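Local coordinates for protein beta-galactosidase (Marinomonas sp. ef1, PDB 6Y2K) that hydrolyses terminal beta-D-galactose residues of beta-galactosides as a cold-active, hexameric glycoside hydrolase of family GH42, at residues A[40-43]-A[48-51]. Sequence-based numbering, arbitrary orientation.
Sequences STIE and ELHW
E48 meets the other segment through its backbone: its carbonyl O lies 3.6 Å from E43 CA, just where the chain leaves the short helix 39-42. At L49 the side chain takes over, running alongside that of E43 and pointing the same way, with L49 CD2 3.7 Å from E43 CG. Because E43 CG stands anti to the backbone N (chi1 -165°) and the chain is extended beyond it, the carboxylate is carried past the leucine to R119, with which it forms a salt bridge; W39 NE1 and G47 N also bond to it. H50 supplies the single hydrogen bond between the segments: its N donates to I42 O at 2.7 Å. The same oxygen takes a CA-H...O contact from L49 CA at 3.2 Å. W51 then turns its six-membered ring back to I42, whose CG2 sits over one face in a CH-pi contact, 3.8 Å from the ring centroid, while I42 CD1 touches the rim at CZ3. With an alanine at W51, I42 CG2 and CD1 would probably lose the indole they rest on, and a gap would open beside helix 111-128. The connection from helix 39-42, which follows barrel strand 29-34, to helix 52-63 thus doubles back on the helix end, with E43, L49 and W51 packed on helix 111-128 and T41 touching V181 of a second subunit.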
loop_
_atom_site.group_PDB
_atom_site.type_symbol
_atom_site.label_atom_id
_atom_site.label_comp_id
_atom_site.label_asym_id
_atom_site.label_seq_id
_atom_site.Cartn_x
_atom_site.Cartn_y
_atom_site.Cartn_z
ATOM N N SER A 40 -20.147 51.144 -17.533
ATOM C CA SER A 40 -20.165 51.283 -19.005
ATOM C C SER A 40 -21.579 51.481 -19.585
ATOM O O SER A 40 -21.713 52.031 -20.674
ATOM C CB SER A 40 -19.454 50.124 -19.719
ATOM O OG SER A 40 -20.270 48.968 -19.840
ATOM N N THR A 41 -22.614 51.033 -18.870
ATOM C CA THR A 41 -24.009 51.299 -19.260
ATOM C C THR A 41 -24.388 52.743 -18.889
ATOM O O THR A 41 -25.017 53.445 -19.683
ATOM C CB THR A 41 -24.973 50.289 -18.600
ATOM O OG1 THR A 41 -24.613 48.955 -18.990
ATOM C CG2 THR A 41 -26.423 50.546 -19.007
ATOM N N ILE A 42 -23.977 53.183 -17.699
ATOM C CA ILE A 42 -24.267 54.541 -17.223
ATOM C C ILE A 42 -23.529 55.606 -18.050
ATOM O O ILE A 42 -24.130 56.609 -18.422
ATOM C CB ILE A 42 -23.900 54.733 -15.732
ATOM C CG1 ILE A 42 -24.737 53.802 -14.838
ATOM C CG2 ILE A 42 -24.112 56.190 -15.299
ATOM C CD1 ILE A 42 -24.181 53.628 -13.441
ATOM N N GLU A 43 -22.235 55.393 -18.301
ATOM C CA GLU A 43 -21.366 56.392 -18.932
ATOM C C GLU A 43 -20.436 55.712 -19.950
ATOM O O GLU A 43 -19.251 55.490 -19.671
ATOM C CB GLU A 43 -20.565 57.161 -17.871
ATOM C CG GLU A 43 -19.924 58.448 -18.392
ATOM C CD GLU A 43 -19.220 59.272 -17.314
ATOM O OE1 GLU A 43 -18.864 58.714 -16.261
ATOM O OE2 GLU A 43 -19.002 60.493 -17.510
ATOM N N GLU A 48 -21.674 61.568 -21.130
ATOM C CA GLU A 48 -22.921 61.122 -21.766
ATOM C C GLU A 48 -23.521 60.027 -20.887
ATOM O O GLU A 48 -23.079 58.870 -20.906
ATOM C CB GLU A 48 -22.659 60.657 -23.200
ATOM C CG GLU A 48 -22.006 61.736 -24.081
ATOM C CD GLU A 48 -22.958 62.847 -24.537
ATOM O OE1 GLU A 48 -22.828 64.013 -24.077
ATOM O OE2 GLU A 48 -23.836 62.562 -25.379
ATOM N N LEU A 49 -24.506 60.420 -20.082
ATOM C CA LEU A 49 -25.012 59.595 -18.999
ATOM C C LEU A 49 -26.352 58.987 -19.336
ATOM O O LEU A 49 -27.171 59.616 -20.002
ATOM C CB LEU A 49 -25.123 60.409 -17.722
ATOM C CG LEU A 49 -23.797 61.004 -17.245
ATOM C CD1 LEU A 49 -24.043 62.093 -16.217
ATOM C CD2 LEU A 49 -22.893 59.919 -16.676
ATOM N N HIS A 50 -26.558 57.762 -18.860
ATOM C CA HIS A 50 -27.765 56.995 -19.118
ATOM C C HIS A 50 -28.285 56.435 -17.794
ATOM O O HIS A 50 -27.788 55.408 -17.300
ATOM C CB HIS A 50 -27.483 55.872 -20.115
ATOM C CG HIS A 50 -26.957 56.347 -21.436
ATOM N ND1 HIS A 50 -27.775 56.698 -22.488
ATOM C CD2 HIS A 50 -25.687 56.526 -21.875
ATOM C CE1 HIS A 50 -27.033 57.075 -23.516
ATOM N NE2 HIS A 50 -25.761 56.981 -23.168
ATOM N N TRP A 51 -29.251 57.146 -17.210
ATOM C CA TRP A 51 -29.927 56.739 -15.974
ATOM C C TRP A 51 -31.310 56.119 -16.200
ATOM O O TRP A 51 -31.856 55.511 -15.279
ATOM C CB TRP A 51 -30.115 57.935 -15.042
ATOM C CG TRP A 51 -28.861 58.552 -14.527
ATOM C CD1 TRP A 51 -28.453 59.846 -14.704
ATOM C CD2 TRP A 51 -27.854 57.915 -13.735
ATOM N NE1 TRP A 51 -27.245 60.054 -14.059
ATOM C CE2 TRP A 51 -26.862 58.886 -13.456
ATOM C CE3 TRP A 51 -27.696 56.621 -13.226
ATOM C CZ2 TRP A 51 -25.721 58.596 -12.693
ATOM C CZ3 TRP A 51 -26.571 56.337 -12.459
ATOM C CH2 TRP A 51 -25.596 57.324 -12.205
#